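Local coordinates for DNA topoisomerase 2-associated protein PAT1 (Saccharomyces cerevisiae, PDB 5LMG) that activates mRNA decapping and represses translation in yeast, its C-terminal domain directly binding the decapping enzyme Dcp2 and the exonuclease Xrn1, at residues T57-I62 and A79-L84; W278-A282 and D348-F352; L314-E318 and I338-K342. The protein carries 2 engineered substitutions. All coordinates share one frame; numbering follows the deposited sequence.

How the interactions relate
Interactions 2 and 3 share helix 329-355, which meets helix 275-286 in the first and helix 290-322 in the second; their centres lie about 20 Å apart, and along the chain interaction 3 is nested within the loop closed by interaction 2. Interaction 1 stands on the other side of the chain's centre, about 41 Å from interaction 2 and 52 Å from interaction 3, centre to centre. Chemistry follows place. Interactions 1 and 2 are mainly buried and apolar, the former aliphatic with a methionine, the latter built round a tryptophan and a phenylalanine. Interaction 3, a surface contact, adds a salt bridge to its aliphatic contacts.

Interaction 1. Residues T57-I62 and A79-L84; sequences TVYEEI and AMWEAL. With EDO (1,2-ethanediol), chain G; EDO (1,2-ethanediol), chain E.
Ile62 and Met80 pass each other obliquely, with CD1 of Ile62 set 3.7 Å from CG of Met80 and 3.8 Å from its CE. Two bends give the methionine this reach: CG stands anti to the backbone N (chi1 -176°), after which turns at chi2 and chi3 fold the thioether back, so that CG, SD and CE all lie round the one isoleucine methyl. One turn earlier on helix 48-70, Val58 meets Leu84 at about a right angle, its CG2 3.8 Å from CD2 of the leucine. The same methyl lies 3.6 Å from the carbonyl O of Ala83, whose CB in turn faces CG2 of Thr57 at 3.9 Å. The CA atoms of Glu61 and Met80 come within 5.2 Å of each other. Glu61 packs through its CB, 3.8 Å from CB of Met80, while its chain bends at chi2 and carries the carboxylate past Ala79, with OE1 3.8 Å from the alanine CB. A 1,2-ethanediol, probably from the crystallisation liquor, lies beside that carboxylate. The contact thus joins helix 48-70 to the short helix 78-82 and the residues just after it. Helix 103-114 packs against both segments, Ile108 and Arg111 touching Ile62 and Ile112 touching Leu84, while Phe115 and Leu116 of the following loop reach Met80.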
loop_
_atom_site.group_PDB
_atom_site.type_symbol
_atom_site.label_atom_id
_atom_site.label_comp_id
_atom_site.label_asym_id
_atom_site.label_seq_id
_atom_site.Cartn_x
_atom_site.Cartn_y
_atom_site.Cartn_z
ATOM N N THR A 57 1.046 -24.248 -17.082
ATOM C CA THR A 57 -0.217 -24.982 -16.950
ATOM C C THR A 57 -1.376 -23.974 -16.760
ATOM O O THR A 57 -2.381 -24.080 -17.464
ATOM C CB THR A 57 -0.113 -26.016 -15.811
ATOM O OG1 THR A 57 0.917 -26.949 -16.131
ATOM C CG2 THR A 57 -1.416 -26.769 -15.569
ATOM N N VAL A 58 -1.210 -22.984 -15.853
ATOM C CA VAL A 58 -2.211 -21.932 -15.598
ATOM C C VAL A 58 -2.552 -21.172 -16.893
ATOM O O VAL A 58 -3.739 -20.997 -17.197
ATOM C CB VAL A 58 -1.830 -20.983 -14.425
ATOM C CG1 VAL A 58 -2.753 -19.764 -14.371
ATOM C CG2 VAL A 58 -1.851 -21.727 -13.086
ATOM N N TYR A 59 -1.517 -20.760 -17.662
ATOM C CA TYR A 59 -1.673 -20.072 -18.955
ATOM C C TYR A 59 -2.457 -20.937 -19.956
ATOM O O TYR A 59 -3.383 -20.437 -20.595
ATOM C CB TYR A 59 -0.304 -19.628 -19.522
ATOM C CG TYR A 59 0.091 -18.238 -19.066
ATOM C CD1 TYR A 59 0.453 -17.992 -17.743
ATOM C CD2 TYR A 59 0.073 -17.161 -19.950
ATOM C CE1 TYR A 59 0.778 -16.709 -17.309
ATOM C CE2 TYR A 59 0.396 -15.872 -19.527
ATOM C CZ TYR A 59 0.728 -15.647 -18.198
ATOM O OH TYR A 59 1.033 -14.380 -17.756
ATOM N N GLU A 60 -2.133 -22.245 -20.040
ATOM C CA GLU A 60 -2.821 -23.185 -20.941
ATOM C C GLU A 60 -4.310 -23.255 -20.612
ATOM O O GLU A 60 -5.135 -23.145 -21.518
ATOM C CB GLU A 60 -2.195 -24.581 -20.867
ATOM C CG GLU A 60 -0.886 -24.711 -21.631
ATOM C CD GLU A 60 -0.100 -25.989 -21.389
ATOM O OE1 GLU A 60 -0.458 -26.758 -20.466
ATOM O OE2 GLU A 60 0.900 -26.206 -22.111
ATOM N N GLU A 61 -4.645 -23.369 -19.315
ATOM C CA GLU A 61 -6.028 -23.440 -18.840
ATOM C C GLU A 61 -6.799 -22.141 -19.089
ATOM O O GLU A 61 -7.973 -22.206 -19.459
ATOM C CB GLU A 61 -6.111 -23.875 -17.367
ATOM C CG GLU A 61 -5.480 -25.229 -17.052
ATOM C CD GLU A 61 -6.046 -26.487 -17.691
ATOM O OE1 GLU A 61 -7.046 -26.406 -18.441
ATOM O OE2 GLU A 61 -5.473 -27.569 -17.431
ATOM N N ILE A 62 -6.135 -20.971 -18.937
ATOM C CA ILE A 62 -6.761 -19.666 -19.187
ATOM C C ILE A 62 -7.033 -19.515 -20.683
ATOM O O ILE A 62 -8.142 -19.136 -21.058
ATOM C CB ILE A 62 -5.960 -18.475 -18.569
ATOM C CG1 ILE A 62 -6.047 -18.444 -17.011
ATOM C CG2 ILE A 62 -6.338 -17.104 -19.191
ATOM C CD1 ILE A 62 -7.457 -18.162 -16.370
ATOM N N ALA A 79 -10.448 -27.220 -13.815
ATOM C CA ALA A 79 -9.054 -27.532 -14.136
ATOM C C ALA A 79 -8.130 -26.340 -13.857
ATOM O O ALA A 79 -7.053 -26.540 -13.295
ATOM C CB ALA A 79 -8.931 -27.983 -15.583
ATOM N N MET A 80 -8.579 -25.098 -14.185
ATOM C CA MET A 80 -7.799 -23.880 -13.934
ATOM C C MET A 80 -7.652 -23.636 -12.420
ATOM O O MET A 80 -6.533 -23.358 -11.960
ATOM C CB MET A 80 -8.427 -22.666 -14.644
ATOM C CG MET A 80 -7.607 -21.377 -14.512
ATOM S SD MET A 80 -8.048 -20.378 -13.061
ATOM C CE MET A 80 -9.599 -19.670 -13.602
ATOM N N TRP A 81 -8.780 -23.720 -11.659
ATOM C CA TRP A 81 -8.792 -23.543 -10.206
ATOM C C TRP A 81 -7.837 -24.543 -9.542
ATOM O O TRP A 81 -7.017 -24.136 -8.725
ATOM C CB TRP A 81 -10.223 -23.650 -9.615
ATOM C CG TRP A 81 -10.254 -23.680 -8.107
ATOM C CD1 TRP A 81 -10.488 -24.769 -7.317
ATOM C CD2 TRP A 81 -9.949 -22.596 -7.212
ATOM N NE1 TRP A 81 -10.394 -24.420 -5.987
ATOM C CE2 TRP A 81 -10.056 -23.096 -5.893
ATOM C CE3 TRP A 81 -9.603 -21.243 -7.397
ATOM C CZ2 TRP A 81 -9.838 -22.292 -4.764
ATOM C CZ3 TRP A 81 -9.413 -20.443 -6.277
ATOM C CH2 TRP A 81 -9.526 -20.967 -4.980
ATOM N N GLU A 82 -7.906 -25.824 -9.948
ATOM C CA GLU A 82 -7.043 -26.890 -9.428
ATOM C C GLU A 82 -5.555 -26.655 -9.741
ATOM O O GLU A 82 -4.712 -26.931 -8.888
ATOM C CB GLU A 82 -7.506 -28.268 -9.921
ATOM C CG GLU A 82 -8.672 -28.828 -9.123
ATOM C CD GLU A 82 -9.043 -30.258 -9.469
ATOM O OE1 GLU A 82 -8.268 -31.179 -9.121
ATOM O OE2 GLU A 82 -10.122 -30.461 -10.070
ATOM N N ALA A 83 -5.244 -26.087 -10.928
ATOM C CA ALA A 83 -3.874 -25.761 -11.359
ATOM C C ALA A 83 -3.221 -24.617 -10.539
ATOM O O ALA A 83 -2.012 -24.411 -10.646
ATOM C CB ALA A 83 -3.856 -25.432 -12.845
ATOM N N LEU A 84 -4.010 -23.905 -9.705
ATOM C CA LEU A 84 -3.544 -22.802 -8.851
ATOM C C LEU A 84 -2.967 -23.238 -7.486
ATOM O O LEU A 84 -2.205 -22.476 -6.880
ATOM C CB LEU A 84 -4.647 -21.748 -8.644
ATOM C CG LEU A 84 -5.120 -20.919 -9.840
ATOM C CD1 LEU A 84 -6.289 -20.041 -9.439
ATOM C CD2 LEU A 84 -4.009 -20.037 -10.392
HETATM C C1 EDO G . -8.058 -29.542 -20.921
HETATM O O1 EDO G . -7.373 -29.629 -22.162
HETATM C C2 EDO G . -7.069 -29.805 -19.755
HETATM O O2 EDO G . -7.763 -29.733 -18.517
HETATM C C1 EDO E . 0.834 -30.388 -20.721
HETATM O O1 EDO E . 0.666 -31.550 -19.922
HETATM C C2 EDO E . 2.343 -30.072 -20.861
HETATM O O2 EDO E . 2.513 -28.917 -21.667
#

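Interaction 2. Residues W278-A282 and D348-F352; sequences WAFLA and DLNLF. Engineered in segment 278-282: Ala279 (natural residue Gln).
Trp278 lays one face of its indole against Leu349, whose CD1 sits 4.2 Å from the centroid of the six-membered ring, 22° off the ring normal, as a CH-pi contact. At the indole edge, CZ3 comes 3.6 Å from CD2 of Phe352. These two rings meet obliquely, their planes at 41°. Phe352 swings its ring beside helix 275-286 with CG anti to the backbone N (chi1 168°). There Leu281 CB makes an off-centre CH-pi contact, 4.1 Å from the phenyl centroid, and Leu281 O lies at the ring edge, 3.5 Å from CD1 of Phe352. With an alanine here, the indole edge at CZ3 and the CB of Leu281 would probably both lose the ring they pack on, leaving a gap between them. On the Leu351 side, Ala282 CB lies 3.9 Å from CG of Leu351, whose CD2 touches the engineered Ala279. Helix 290-322 also packs here, with Thr307 against Trp278 and Ile304 against Phe352, and Phe254 meets Trp278 edge-to-face. The segment axes run nearly parallel, 8.2 Å apart at their closest, as expected for the first and third of three consecutive helices in an alpha-helical repeat, consistent with the TPR clan to which this family belongs.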
loop_
_atom_site.group_PDB
_atom_site.type_symbol
_atom_site.label_atom_id
_atom_site.label_comp_id
_atom_site.label_asym_id
_atom_site.label_seq_id
_atom_site.Cartn_x
_atom_site.Cartn_y
_atom_site.Cartn_z
ATOM N N TRP A 278 1.124 9.114 3.941
ATOM C CA TRP A 278 0.124 10.031 4.500
ATOM C C TRP A 278 -1.293 9.506 4.278
ATOM O O TRP A 278 -2.150 9.775 5.111
ATOM C CB TRP A 278 0.311 11.469 3.976
ATOM C CG TRP A 278 1.646 12.059 4.341
ATOM C CD1 TRP A 278 2.726 12.206 3.517
ATOM C CD2 TRP A 278 2.081 12.459 5.653
ATOM N NE1 TRP A 278 3.797 12.703 4.225
ATOM C CE2 TRP A 278 3.436 12.850 5.545
ATOM C CE3 TRP A 278 1.456 12.526 6.915
ATOM C CZ2 TRP A 278 4.168 13.333 6.642
ATOM C CZ3 TRP A 278 2.190 12.974 8.007
ATOM C CH2 TRP A 278 3.530 13.369 7.868
ATOM N N ALA A 279 -1.529 8.725 3.188
ATOM C CA ALA A 279 -2.833 8.099 2.901
ATOM C C ALA A 279 -3.105 7.007 3.945
ATOM O O ALA A 279 -4.217 6.927 4.470
ATOM C CB ALA A 279 -2.864 7.529 1.491
ATOM N N PHE A 280 -2.076 6.215 4.292
ATOM C CA PHE A 280 -2.183 5.212 5.345
ATOM C C PHE A 280 -2.504 5.882 6.696
ATOM O O PHE A 280 -3.418 5.427 7.383
ATOM C CB PHE A 280 -0.895 4.368 5.469
ATOM C CG PHE A 280 -0.838 3.553 6.749
ATOM C CD1 PHE A 280 -1.555 2.363 6.872
ATOM C CD2 PHE A 280 -0.092 3.990 7.839
ATOM C CE1 PHE A 280 -1.517 1.619 8.058
ATOM C CE2 PHE A 280 -0.074 3.262 9.033
ATOM C CZ PHE A 280 -0.778 2.070 9.133
ATOM N N LEU A 281 -1.751 6.958 7.059
ATOM C CA LEU A 281 -1.922 7.680 8.327
ATOM C C LEU A 281 -3.303 8.309 8.429
ATOM O O LEU A 281 -3.855 8.344 9.513
ATOM C CB LEU A 281 -0.827 8.740 8.533
ATOM C CG LEU A 281 0.585 8.240 8.853
ATOM C CD1 LEU A 281 1.595 9.376 8.764
ATOM C CD2 LEU A 281 0.658 7.592 10.254
ATOM N N ALA A 282 -3.858 8.790 7.288
ATOM C CA ALA A 282 -5.186 9.394 7.207
ATOM C C ALA A 282 -6.244 8.321 7.487
ATOM O O ALA A 282 -7.147 8.564 8.287
ATOM C CB ALA A 282 -5.407 10.017 5.833
ATOM N N ASP A 348 -0.808 16.235 0.455
ATOM C CA ASP A 348 -0.539 14.936 1.087
ATOM C C ASP A 348 -0.644 15.036 2.609
ATOM O O ASP A 348 -1.294 14.200 3.235
ATOM C CB ASP A 348 0.823 14.359 0.659
ATOM C CG ASP A 348 0.922 13.972 -0.811
ATOM O OD1 ASP A 348 -0.133 13.961 -1.502
ATOM O OD2 ASP A 348 2.048 13.692 -1.275
ATOM N N LEU A 349 -0.069 16.098 3.186
ATOM C CA LEU A 349 -0.134 16.347 4.618
ATOM C C LEU A 349 -1.582 16.690 5.058
ATOM O O LEU A 349 -2.043 16.138 6.055
ATOM C CB LEU A 349 0.874 17.437 5.033
ATOM C CG LEU A 349 0.874 17.897 6.505
ATOM C CD1 LEU A 349 1.147 16.738 7.476
ATOM C CD2 LEU A 349 1.878 19.021 6.715
ATOM N N ASN A 350 -2.302 17.539 4.294
ATOM C CA ASN A 350 -3.688 17.898 4.625
ATOM C C ASN A 350 -4.662 16.720 4.527
ATOM O O ASN A 350 -5.658 16.723 5.236
ATOM C CB ASN A 350 -4.181 19.105 3.827
ATOM C CG ASN A 350 -3.714 20.392 4.446
ATOM O OD1 ASN A 350 -3.811 20.593 5.659
ATOM N ND2 ASN A 350 -3.181 21.288 3.635
ATOM N N LEU A 351 -4.352 15.687 3.719
ATOM C CA LEU A 351 -5.156 14.460 3.648
ATOM C C LEU A 351 -5.220 13.837 5.063
ATOM O O LEU A 351 -6.299 13.476 5.536
ATOM C CB LEU A 351 -4.540 13.456 2.632
ATOM C CG LEU A 351 -5.185 12.048 2.514
ATOM C CD1 LEU A 351 -6.668 12.129 2.122
ATOM C CD2 LEU A 351 -4.444 11.200 1.494
ATOM N N PHE A 352 -4.060 13.798 5.751
ATOM C CA PHE A 352 -3.921 13.270 7.102
ATOM C C PHE A 352 -4.507 14.216 8.149
ATOM O O PHE A 352 -5.313 13.771 8.956
ATOM C CB PHE A 352 -2.446 12.940 7.407
ATOM C CG PHE A 352 -2.108 12.642 8.855
ATOM C CD1 PHE A 352 -2.753 11.617 9.545
ATOM C CD2 PHE A 352 -1.108 13.351 9.512
ATOM C CE1 PHE A 352 -2.414 11.320 10.872
ATOM C CE2 PHE A 352 -0.779 13.060 10.844
ATOM C CZ PHE A 352 -1.425 12.040 11.507
#

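Interaction 3. Residues L314-E318 and I338-K342; sequences LQKKE and IIYNK
Helices 290-322 and 329-355 run antiparallel here, the axes of segments 314-318 and 338-342 crossing at -157° and approaching to 9.3 Å. Leu314 points toward the facing helix and spreads over it: CD1 lies 3.7 Å from the backbone N of Lys342, and CD2 is 4.0 Å from CG2 of Ile338, the two side chains crossing obliquely. That isoleucine methyl also rests near CB of Glu318, at 3.9 Å, placing it between successive turns of the opposing helix. Beyond CB, Glu318 extends across the interface with CG anti to the backbone N (chi1 -175°), which brings its carboxylate over Ile339; CD is 3.5 Å from the isoleucine CG1. Lys342 crosses the glutamate at about a right angle. Its chain bends at chi3, carrying NZ to Glu318 OE1 at 2.9 Å, a hydrogen-bonded salt bridge received on the syn side of the carboxylate, 17° out of its plane. The aliphatic part of the lysine is used as well, CD lying 4.1 Å from CB of Gln315. Leu345, one turn beyond Asn341, and Phe271 from a loop also touch Leu314. The contact lies within an antiparallel helical hairpin, and its chemistry implies two parts: Leu314 and Ile338 supply apolar packing, while beside them, at the surface, one carboxylate oxygen takes the lysine ammonium and so links the two helices by charge.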
loop_
_atom_site.group_PDB
_atom_site.type_symbol
_atom_site.label_atom_id
_atom_site.label_comp_id
_atom_site.label_asym_id
_atom_site.label_seq_id
_atom_site.Cartn_x
_atom_site.Cartn_y
_atom_site.Cartn_z
ATOM N N LEU A 314 10.639 25.030 -0.568
ATOM C CA LEU A 314 10.108 25.168 -1.926
ATOM C C LEU A 314 9.423 26.523 -2.145
ATOM O O LEU A 314 9.588 27.115 -3.213
ATOM C CB LEU A 314 9.173 24.011 -2.295
ATOM C CG LEU A 314 9.853 22.665 -2.576
ATOM C CD1 LEU A 314 8.842 21.549 -2.544
ATOM C CD2 LEU A 314 10.559 22.674 -3.925
ATOM N N GLN A 315 8.680 27.020 -1.133
ATOM C CA GLN A 315 8.002 28.317 -1.195
ATOM C C GLN A 315 9.027 29.470 -1.319
ATOM O O GLN A 315 8.811 30.392 -2.108
ATOM C CB GLN A 315 7.086 28.510 0.024
ATOM C CG GLN A 315 6.154 29.719 -0.104
ATOM C CD GLN A 315 5.267 29.932 1.096
ATOM O OE1 GLN A 315 5.615 29.618 2.242
ATOM N NE2 GLN A 315 4.105 30.518 0.857
ATOM N N LYS A 316 10.136 29.398 -0.554
ATOM C CA LYS A 316 11.235 30.366 -0.612
ATOM C C LYS A 316 11.849 30.374 -2.032
ATOM O O LYS A 316 12.042 31.451 -2.594
ATOM C CB LYS A 316 12.291 30.063 0.486
ATOM C CG LYS A 316 13.595 30.852 0.377
ATOM C CD LYS A 316 14.697 30.012 -0.264
ATOM C CE LYS A 316 15.895 30.832 -0.641
ATOM N NZ LYS A 316 16.988 29.988 -1.206
ATOM N N LYS A 317 12.133 29.175 -2.602
ATOM C CA LYS A 317 12.721 28.992 -3.942
ATOM C C LYS A 317 11.832 29.608 -5.011
ATOM O O LYS A 317 12.333 30.293 -5.912
ATOM C CB LYS A 317 12.956 27.503 -4.241
ATOM C CG LYS A 317 14.190 26.954 -3.553
ATOM C CD LYS A 317 14.351 25.454 -3.760
ATOM C CE LYS A 317 15.505 24.941 -2.927
ATOM N NZ LYS A 317 15.680 23.471 -3.057
ATOM N N GLU A 318 10.506 29.384 -4.878
ATOM C CA GLU A 318 9.474 29.918 -5.759
ATOM C C GLU A 318 9.542 31.448 -5.761
ATOM O O GLU A 318 9.639 32.032 -6.836
ATOM C CB GLU A 318 8.087 29.442 -5.306
ATOM C CG GLU A 318 6.964 29.854 -6.243
ATOM C CD GLU A 318 5.557 29.585 -5.742
ATOM O OE1 GLU A 318 5.345 28.559 -5.053
ATOM O OE2 GLU A 318 4.647 30.354 -6.126
ATOM N N ILE A 338 8.559 23.538 -9.136
ATOM C CA ILE A 338 8.641 23.942 -7.724
ATOM C C ILE A 338 7.232 24.055 -7.127
ATOM O O ILE A 338 6.979 23.450 -6.090
ATOM C CB ILE A 338 9.519 25.212 -7.502
ATOM C CG1 ILE A 338 11.021 24.909 -7.778
ATOM C CG2 ILE A 338 9.326 25.786 -6.086
ATOM C CD1 ILE A 338 11.910 26.102 -7.970
ATOM N N ILE A 339 6.321 24.787 -7.816
ATOM C CA ILE A 339 4.919 24.985 -7.418
ATOM C C ILE A 339 4.191 23.640 -7.291
ATOM O O ILE A 339 3.463 23.448 -6.311
ATOM C CB ILE A 339 4.173 25.995 -8.353
ATOM C CG1 ILE A 339 4.848 27.391 -8.315
ATOM C CG2 ILE A 339 2.665 26.101 -8.005
ATOM C CD1 ILE A 339 4.511 28.338 -9.496
ATOM N N TYR A 340 4.398 22.717 -8.276
ATOM C CA TYR A 340 3.802 21.380 -8.301
ATOM C C TYR A 340 4.205 20.569 -7.063
ATOM O O TYR A 340 3.338 19.987 -6.415
ATOM C CB TYR A 340 4.136 20.615 -9.599
ATOM C CG TYR A 340 3.886 19.124 -9.504
ATOM C CD1 TYR A 340 2.595 18.605 -9.590
ATOM C CD2 TYR A 340 4.939 18.231 -9.314
ATOM C CE1 TYR A 340 2.355 17.235 -9.473
ATOM C CE2 TYR A 340 4.711 16.860 -9.193
ATOM C CZ TYR A 340 3.416 16.367 -9.271
ATOM O OH TYR A 340 3.185 15.020 -9.161
ATOM N N ASN A 341 5.516 20.525 -6.764
ATOM C CA ASN A 341 6.048 19.796 -5.617
ATOM C C ASN A 341 5.653 20.426 -4.278
ATOM O O ASN A 341 5.365 19.691 -3.331
ATOM C CB ASN A 341 7.548 19.586 -5.750
ATOM C CG ASN A 341 7.832 18.456 -6.697
ATOM O OD1 ASN A 341 7.591 17.284 -6.385
ATOM N ND2 ASN A 341 8.269 18.786 -7.906
ATOM N N LYS A 342 5.532 21.762 -4.232
ATOM C CA LYS A 342 5.092 22.488 -3.032
ATOM C C LYS A 342 3.628 22.136 -2.703
ATOM O O LYS A 342 3.331 21.731 -1.575
ATOM C CB LYS A 342 5.270 24.004 -3.211
ATOM C CG LYS A 342 4.852 24.839 -1.995
ATOM C CD LYS A 342 4.643 26.302 -2.366
ATOM C CE LYS A 342 3.359 26.525 -3.134
ATOM N NZ LYS A 342 3.096 27.966 -3.367
#